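PDB 1NPE: nidogen from Mus musculus, which probably helps to link laminin and collagen IV networks in basement membranes, its six-bladed YWTD beta-propeller serving as the laminin-binding domain. Local coordinates for residues 171-176 / 212-217; 222-227 / 254-259. One frame throughout, in Å; residues are numbered along the deposited sequence.

Contact 1: 171-176 / 212-217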
ATOM      1  N   GLY A 171       7.235  -5.291  -1.073  1.00 11.23           N
ATOM      2  CA  GLY A 171       6.785  -6.535  -0.493  1.00  9.99           C
ATOM      3  C   GLY A 171       7.944  -7.419  -0.091  1.00 10.45           C
ATOM      4  O   GLY A 171       9.070  -7.235  -0.555  1.00 11.46           O
ATOM      5  N   LEU A 172       7.692  -8.324   0.843  1.00 11.14           N
ATOM      6  CA  LEU A 172       8.730  -9.252   1.264  1.00 12.29           C
ATOM      7  C   LEU A 172       8.144 -10.625   1.534  1.00 11.40           C
ATOM      8  O   LEU A 172       6.923 -10.793   1.633  1.00 12.23           O
ATOM      9  CB  LEU A 172       9.522  -8.725   2.465  1.00 11.60           C
ATOM     10  CG  LEU A 172       9.015  -8.862   3.894  1.00 11.84           C
ATOM     11  CD1 LEU A 172       9.937  -8.052   4.774  1.00 10.37           C
ATOM     12  CD2 LEU A 172       7.584  -8.363   4.020  1.00 13.24           C
ATOM     13  N   THR A 173       9.009 -11.616   1.634  1.00  9.99           N
ATOM     14  CA  THR A 173       8.534 -12.965   1.866  1.00 13.41           C
ATOM     15  C   THR A 173       9.596 -13.741   2.623  1.00 14.00           C
ATOM     16  O   THR A 173      10.777 -13.406   2.557  1.00 16.53           O
ATOM     17  CB  THR A 173       8.166 -13.655   0.514  1.00 11.94           C
ATOM     18  OG1 THR A 173       7.563 -14.928   0.771  1.00 15.57           O
ATOM     19  CG2 THR A 173       9.393 -13.823  -0.382  1.00  9.99           C
ATOM     20  N   PHE A 174       9.174 -14.732   3.392  1.00 14.48           N
ATOM     21  CA  PHE A 174      10.120 -15.524   4.161  1.00 18.37           C
ATOM     22  C   PHE A 174       9.982 -17.008   3.886  1.00 20.53           C
ATOM     23  O   PHE A 174       8.879 -17.549   3.913  1.00 22.17           O
ATOM     24  CB  PHE A 174       9.951 -15.266   5.662  1.00 17.49           C
ATOM     25  CG  PHE A 174      11.012 -15.914   6.513  1.00 19.45           C
ATOM     26  CD1 PHE A 174      12.240 -15.289   6.712  1.00 19.30           C
ATOM     27  CD2 PHE A 174      10.785 -17.149   7.117  1.00 18.70           C
ATOM     28  CE1 PHE A 174      13.228 -15.884   7.502  1.00 20.46           C
ATOM     29  CE2 PHE A 174      11.764 -17.749   7.904  1.00 20.06           C
ATOM     30  CZ  PHE A 174      12.988 -17.117   8.099  1.00 18.67           C
ATOM     31  N   ASP A 175      11.111 -17.656   3.620  1.00 24.82           N
ATOM     32  CA  ASP A 175      11.141 -19.090   3.355  1.00 28.86           C
ATOM     33  C   ASP A 175      11.826 -19.773   4.535  1.00 31.33           C
ATOM     34  O   ASP A 175      13.040 -19.654   4.718  1.00 30.79           O
ATOM     35  CB  ASP A 175      11.896 -19.382   2.057  1.00 30.32           C
ATOM     36  CG  ASP A 175      11.779 -20.832   1.636  1.00 31.68           C
ATOM     37  OD1 ASP A 175      12.697 -21.623   1.936  1.00 31.92           O
ATOM     38  OD2 ASP A 175      10.758 -21.180   1.010  1.00 35.52           O
ATOM     39  N   ALA A 176      11.025 -20.485   5.326  1.00 35.32           N
ATOM     40  CA  ALA A 176      11.486 -21.183   6.528  1.00 37.80           C
ATOM     41  C   ALA A 176      12.647 -22.166   6.364  1.00 39.81           C
ATOM     42  O   ALA A 176      13.550 -22.202   7.212  1.00 40.71           O
ATOM     43  CB  ALA A 176      10.312 -21.870   7.211  1.00 37.56           C
ATOM     44  N   PHE A 212       5.424  -4.998  -6.892  1.00 13.07           N
ATOM     45  CA  PHE A 212       4.549  -4.516  -5.836  1.00 13.08           C
ATOM     46  C   PHE A 212       4.497  -5.491  -4.660  1.00 13.60           C
ATOM     47  O   PHE A 212       4.598  -5.082  -3.504  1.00 13.35           O
ATOM     48  CB  PHE A 212       3.124  -4.271  -6.329  1.00 13.31           C
ATOM     49  CG  PHE A 212       2.196  -3.863  -5.230  1.00 15.61           C
ATOM     50  CD1 PHE A 212       2.170  -2.543  -4.785  1.00 13.55           C
ATOM     51  CD2 PHE A 212       1.417  -4.813  -4.562  1.00 14.78           C
ATOM     52  CE1 PHE A 212       1.395  -2.175  -3.691  1.00 14.11           C
ATOM     53  CE2 PHE A 212       0.642  -4.453  -3.471  1.00 15.25           C
ATOM     54  CZ  PHE A 212       0.632  -3.130  -3.032  1.00 14.00           C
ATOM     55  N   ALA A 213       4.244  -6.766  -4.951  1.00 12.67           N
ATOM     56  CA  ALA A 213       4.164  -7.775  -3.907  1.00 12.68           C
ATOM     57  C   ALA A 213       4.912  -9.024  -4.323  1.00 13.73           C
ATOM     58  O   ALA A 213       5.173  -9.242  -5.508  1.00 13.12           O
ATOM     59  CB  ALA A 213       2.716  -8.111  -3.598  1.00 12.41           C
ATOM     60  N   VAL A 214       5.228  -9.861  -3.343  1.00 12.98           N
ATOM     61  CA  VAL A 214       5.957 -11.078  -3.624  1.00 13.58           C
ATOM     62  C   VAL A 214       5.614 -12.148  -2.609  1.00 15.85           C
ATOM     63  O   VAL A 214       5.199 -11.852  -1.483  1.00 18.26           O
ATOM     64  CB  VAL A 214       7.478 -10.826  -3.588  1.00 11.93           C
ATOM     65  CG1 VAL A 214       7.936 -10.516  -2.157  1.00  9.99           C
ATOM     66  CG2 VAL A 214       8.232 -12.007  -4.168  1.00  9.99           C
ATOM     67  N   THR A 215       5.748 -13.392  -3.044  1.00 16.11           N
ATOM     68  CA  THR A 215       5.507 -14.550  -2.205  1.00 19.21           C
ATOM     69  C   THR A 215       6.482 -15.610  -2.703  1.00 21.19           C
ATOM     70  O   THR A 215       7.054 -15.480  -3.791  1.00 21.05           O
ATOM     71  CB  THR A 215       4.037 -15.055  -2.292  1.00 19.03           C
ATOM     72  OG1 THR A 215       3.825 -16.073  -1.306  1.00 19.81           O
ATOM     73  CG2 THR A 215       3.727 -15.628  -3.671  1.00 18.35           C
ATOM     74  N   SER A 216       6.708 -16.637  -1.898  1.00 23.97           N
ATOM     75  CA  SER A 216       7.640 -17.672  -2.305  1.00 27.04           C
ATOM     76  C   SER A 216       7.115 -19.088  -2.167  1.00 29.21           C
ATOM     77  O   SER A 216       6.191 -19.363  -1.398  1.00 27.92           O
ATOM     78  CB  SER A 216       8.968 -17.527  -1.548  1.00 26.74           C
ATOM     79  OG  SER A 216       8.800 -17.656  -0.143  1.00 29.42           O
ATOM     80  N   TYR A 217       7.696 -19.968  -2.976  1.00 32.23           N
ATOM     81  CA  TYR A 217       7.376 -21.386  -2.979  1.00 35.32           C
ATOM     82  C   TYR A 217       8.686 -22.105  -3.285  1.00 37.26           C
ATOM     83  O   TYR A 217       9.037 -22.317  -4.452  1.00 36.93           O
ATOM     84  CB  TYR A 217       6.316 -21.725  -4.037  1.00 36.53           C
ATOM     85  CG  TYR A 217       5.763 -23.124  -3.877  1.00 38.59           C
ATOM     86  CD1 TYR A 217       5.274 -23.557  -2.644  1.00 38.88           C
ATOM     87  CD2 TYR A 217       5.790 -24.038  -4.932  1.00 40.17           C
ATOM     88  CE1 TYR A 217       4.835 -24.861  -2.457  1.00 39.36           C
ATOM     89  CE2 TYR A 217       5.349 -25.357  -4.754  1.00 40.56           C
ATOM     90  CZ  TYR A 217       4.877 -25.757  -3.509  1.00 39.47           C
ATOM     91  OH  TYR A 217       4.472 -27.060  -3.298  1.00 41.26           O
TER
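T173 and S216 meet hydroxyl to hydroxyl, T173 OG1 lying 3.1 Å from S216 OG in a hydrogen bond that either could donate. On T173 the OG1 stands anti to the backbone N (chi1 -174°), a turn that sends the hydroxyl over the facing strand to within 3.6 Å of T215 CA. S216 OG lies between its backbone N and carbonyl carbon (chi1 61°), which points it at the facing strand, toward T173. The methyl of T173 fills in beside the bond: T173 CG2 is 3.9 Å from S216 CB and 4.0 Å from V214 CG1. V214, two residues before S216, also points toward 171-176, and V214 CG1 rests on the backbone there, 3.7 Å from both G171 C and L172 C. G171 itself can pass this close because it carries no side chain; a CB there would press tightly on A213. D175 reaches the edge of the contact, but its carboxylate is bonded through OD1 to S178 OG. L172 and F174 turn their side chains away, toward L181 of their own sheet. The two strands run nearly parallel, at 8°, with axes 5.2 Å apart, but side chains, not backbone hydrogen bonds, join them; backbone pairing stays within each sheet, T173 with C182 and T215 with Y222, as is characteristic of the innermost strands of adjacent blades in a beta-propeller.

Contact 2: 222-227 / 254-259; sequences YYTDWK and YGITIA
At the junction between two propeller blades, T224 of the second strand in one blade faces Y254, just ahead of the C-terminal strand 256-259. T224 OG1, set between the backbone N and the carbonyl carbon (chi1 59°), donates to Y254 O over 2.8 Å. The C=O...donor angle is 147°, and the donor lies 19° out of the carbonyl plane. T224 OG1 in turn accepts from A213 N, so the buried hydroxyl is gripped by two backbone partners, giving to one and taking from the other. Replacing T224 by a valine would probably leave both Y254 O and A213 N without this mate inside the core. T224 CG2 slides past I256 in the opposite direction, 3.9 Å from I256 CB. Strand 256-259 completes a sheet begun by strands 2-8, 11-17 and 28-33, the closure, common in beta-propellers, in which strands from both chain ends share one blade. Further along, I256 reaches toward Y222, its CD1 4.0 Å from Y222 CB and its CG2 3.8 Å from Y222 O. I258 crosses Y222 at about a right angle, its CD1 4.1 Å from Y222 CD1. At the other end, W226 CZ2 comes to the edge of the Y254 ring near its plane, 3.7 Å from Y254 CE1. Y210 lies nearly parallel to W226, and a second protein chain, probably the laminin partner, packs on both W226 and Y254.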
ATOM      1  N   TYR A 222       7.537 -15.361  -6.682  1.00 20.64           N
ATOM      2  CA  TYR A 222       6.453 -14.935  -7.554  1.00 19.01           C
ATOM      3  C   TYR A 222       6.086 -13.520  -7.145  1.00 17.16           C
ATOM      4  O   TYR A 222       5.680 -13.286  -6.002  1.00 16.20           O
ATOM      5  CB  TYR A 222       5.234 -15.851  -7.411  1.00 20.03           C
ATOM      6  CG  TYR A 222       5.494 -17.284  -7.801  1.00 20.44           C
ATOM      7  CD1 TYR A 222       5.943 -18.209  -6.861  1.00 20.02           C
ATOM      8  CD2 TYR A 222       5.304 -17.714  -9.115  1.00 19.66           C
ATOM      9  CE1 TYR A 222       6.199 -19.528  -7.217  1.00 20.84           C
ATOM     10  CE2 TYR A 222       5.561 -19.034  -9.483  1.00 20.62           C
ATOM     11  CZ  TYR A 222       6.007 -19.932  -8.528  1.00 21.41           C
ATOM     12  OH  TYR A 222       6.270 -21.232  -8.881  1.00 24.91           O
ATOM     13  N   TYR A 223       6.265 -12.572  -8.061  1.00 14.39           N
ATOM     14  CA  TYR A 223       5.931 -11.190  -7.764  1.00 13.79           C
ATOM     15  C   TYR A 223       4.983 -10.545  -8.773  1.00 13.37           C
ATOM     16  O   TYR A 223       4.899 -10.966  -9.929  1.00 12.02           O
ATOM     17  CB  TYR A 223       7.201 -10.341  -7.590  1.00 11.30           C
ATOM     18  CG  TYR A 223       7.986 -10.037  -8.846  1.00 12.12           C
ATOM     19  CD1 TYR A 223       7.730  -8.882  -9.589  1.00 12.58           C
ATOM     20  CD2 TYR A 223       9.033 -10.864  -9.258  1.00 13.72           C
ATOM     21  CE1 TYR A 223       8.503  -8.553 -10.707  1.00 13.00           C
ATOM     22  CE2 TYR A 223       9.810 -10.549 -10.372  1.00 12.94           C
ATOM     23  CZ  TYR A 223       9.539  -9.390 -11.089  1.00 13.40           C
ATOM     24  OH  TYR A 223      10.320  -9.060 -12.170  1.00 15.60           O
ATOM     25  N   THR A 224       4.251  -9.535  -8.309  1.00 14.34           N
ATOM     26  CA  THR A 224       3.325  -8.798  -9.159  1.00 13.45           C
ATOM     27  C   THR A 224       4.038  -7.535  -9.608  1.00 14.58           C
ATOM     28  O   THR A 224       4.723  -6.885  -8.810  1.00 15.43           O
ATOM     29  CB  THR A 224       2.033  -8.430  -8.414  1.00 14.56           C
ATOM     30  OG1 THR A 224       2.347  -7.635  -7.263  1.00 13.24           O
ATOM     31  CG2 THR A 224       1.288  -9.700  -7.990  1.00 10.75           C
ATOM     32  N   ASP A 225       3.876  -7.189 -10.880  1.00 14.80           N
ATOM     33  CA  ASP A 225       4.540  -6.024 -11.445  1.00 16.51           C
ATOM     34  C   ASP A 225       3.548  -5.043 -12.054  1.00 18.11           C
ATOM     35  O   ASP A 225       2.676  -5.422 -12.834  1.00 17.23           O
ATOM     36  CB  ASP A 225       5.570  -6.485 -12.486  1.00 16.17           C
ATOM     37  CG  ASP A 225       6.501  -5.369 -12.936  1.00 17.86           C
ATOM     38  OD1 ASP A 225       6.071  -4.519 -13.727  1.00 20.69           O
ATOM     39  OD2 ASP A 225       7.678  -5.356 -12.526  1.00 15.05           O
ATOM     40  N   TRP A 226       3.696  -3.777 -11.677  1.00 19.64           N
ATOM     41  CA  TRP A 226       2.837  -2.686 -12.147  1.00 21.34           C
ATOM     42  C   TRP A 226       3.161  -2.193 -13.566  1.00 22.41           C
ATOM     43  O   TRP A 226       2.299  -1.647 -14.260  1.00 22.71           O
ATOM     44  CB  TRP A 226       2.944  -1.506 -11.180  1.00 21.07           C
ATOM     45  CG  TRP A 226       2.148  -1.653  -9.917  1.00 21.91           C
ATOM     46  CD1 TRP A 226       1.418  -2.739  -9.515  1.00 19.89           C
ATOM     47  CD2 TRP A 226       1.970  -0.656  -8.908  1.00 19.88           C
ATOM     48  NE1 TRP A 226       0.797  -2.475  -8.321  1.00 19.28           N
ATOM     49  CE2 TRP A 226       1.119  -1.203  -7.927  1.00 19.72           C
ATOM     50  CE3 TRP A 226       2.452   0.649  -8.737  1.00 20.87           C
ATOM     51  CZ2 TRP A 226       0.736  -0.491  -6.791  1.00 19.11           C
ATOM     52  CZ3 TRP A 226       2.074   1.355  -7.608  1.00 19.98           C
ATOM     53  CH2 TRP A 226       1.223   0.781  -6.647  1.00 19.31           C
ATOM     54  N   LYS A 227       4.421  -2.328 -13.961  1.00 22.68           N
ATOM     55  CA  LYS A 227       4.866  -1.900 -15.281  1.00 25.17           C
ATOM     56  C   LYS A 227       4.425  -2.893 -16.356  1.00 26.35           C
ATOM     57  O   LYS A 227       3.815  -2.506 -17.354  1.00 27.69           O
ATOM     58  CB  LYS A 227       6.393  -1.751 -15.274  1.00 27.36           C
ATOM     59  CG  LYS A 227       7.065  -1.637 -16.636  1.00 32.88           C
ATOM     60  CD  LYS A 227       6.868  -0.278 -17.282  1.00 38.29           C
ATOM     61  CE  LYS A 227       7.629  -0.208 -18.606  1.00 41.30           C
ATOM     62  NZ  LYS A 227       7.350   1.045 -19.365  1.00 44.21           N
ATOM     63  N   TYR A 254      -2.074  -6.453  -7.490  1.00 18.06           N
ATOM     64  CA  TYR A 254      -1.629  -6.097  -6.151  1.00 18.00           C
ATOM     65  C   TYR A 254      -0.997  -7.255  -5.368  1.00 17.49           C
ATOM     66  O   TYR A 254      -0.019  -7.844  -5.825  1.00 18.35           O
ATOM     67  CB  TYR A 254      -2.763  -5.417  -5.375  1.00 18.39           C
ATOM     68  CG  TYR A 254      -3.194  -4.118  -6.027  1.00 21.66           C
ATOM     69  CD1 TYR A 254      -2.329  -3.021  -6.072  1.00 23.40           C
ATOM     70  CD2 TYR A 254      -4.436  -4.003  -6.657  1.00 22.50           C
ATOM     71  CE1 TYR A 254      -2.685  -1.845  -6.732  1.00 26.18           C
ATOM     72  CE2 TYR A 254      -4.803  -2.828  -7.321  1.00 25.56           C
ATOM     73  CZ  TYR A 254      -3.922  -1.758  -7.356  1.00 26.58           C
ATOM     74  OH  TYR A 254      -4.251  -0.615  -8.048  1.00 30.06           O
ATOM     75  N   GLY A 255      -1.533  -7.556  -4.188  1.00 16.26           N
ATOM     76  CA  GLY A 255      -0.991  -8.623  -3.365  1.00 15.08           C
ATOM     77  C   GLY A 255      -0.974  -9.993  -4.013  1.00 16.06           C
ATOM     78  O   GLY A 255      -1.726 -10.270  -4.949  1.00 17.46           O
ATOM     79  N   ILE A 256      -0.127 -10.863  -3.482  1.00 15.77           N
ATOM     80  CA  ILE A 256       0.015 -12.215  -3.993  1.00 17.10           C
ATOM     81  C   ILE A 256       0.378 -13.152  -2.844  1.00 19.43           C
ATOM     82  O   ILE A 256       1.169 -12.801  -1.967  1.00 22.61           O
ATOM     83  CB  ILE A 256       1.097 -12.275  -5.105  1.00 14.87           C
ATOM     84  CG1 ILE A 256       1.069 -13.620  -5.823  1.00 12.71           C
ATOM     85  CG2 ILE A 256       2.471 -11.999  -4.532  1.00 13.46           C
ATOM     86  CD1 ILE A 256       1.907 -13.636  -7.091  1.00 11.82           C
ATOM     87  N   THR A 257      -0.219 -14.337  -2.846  1.00 20.48           N
ATOM     88  CA  THR A 257       0.035 -15.319  -1.808  1.00 23.14           C
ATOM     89  C   THR A 257      -0.145 -16.726  -2.371  1.00 24.57           C
ATOM     90  O   THR A 257      -0.735 -16.910  -3.440  1.00 25.99           O
ATOM     91  CB  THR A 257      -0.899 -15.088  -0.592  1.00 21.94           C
ATOM     92  OG1 THR A 257      -0.509 -15.943   0.486  1.00 24.46           O
ATOM     93  CG2 THR A 257      -2.356 -15.355  -0.957  1.00 21.26           C
ATOM     94  N   ILE A 258       0.400 -17.714  -1.673  1.00 26.54           N
ATOM     95  CA  ILE A 258       0.287 -19.094  -2.119  1.00 29.02           C
ATOM     96  C   ILE A 258      -0.577 -19.933  -1.192  1.00 28.79           C
ATOM     97  O   ILE A 258      -0.362 -19.965   0.018  1.00 30.43           O
ATOM     98  CB  ILE A 258       1.677 -19.740  -2.289  1.00 31.46           C
ATOM     99  CG1 ILE A 258       2.392 -19.083  -3.464  1.00 33.35           C
ATOM    100  CG2 ILE A 258       1.553 -21.241  -2.537  1.00 31.87           C
ATOM    101  CD1 ILE A 258       3.706 -19.701  -3.807  1.00 36.80           C
ATOM    102  N   ALA A 259      -1.576 -20.588  -1.774  1.00 28.09           N
ATOM    103  CA  ALA A 259      -2.484 -21.444  -1.023  1.00 27.91           C
ATOM    104  C   ALA A 259      -1.908 -22.849  -0.945  1.00 27.87           C
ATOM    105  O   ALA A 259      -2.016 -23.622  -1.892  1.00 28.59           O
ATOM    106  CB  ALA A 259      -3.852 -21.474  -1.687  1.00 26.64           C
TER

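Both contacts involve the blade formed by strands 211-217, 220-225, 230-235 and 240-245, joining it to the blade on either side. Their centres are 9 Å apart. Segments 212-217 and 222-227 are neighbours in that sheet, tied by probable backbone hydrogen bonds from F212 N to T224 O (2.8 Å) and between Y222 N and T215 O (2.9 Å). F212 also packs on W226, F212 CD1 lying 3.2 Å from W226 CZ2, so contact 1 runs directly into the aromatic end of contact 2, where the other protein chain is met. T215, whose side chain points away from 171-176, touches I256 and I258. Bound cadmium ions are remote, about 14 Å from the F212 side chain and about 12 Å from that of W226.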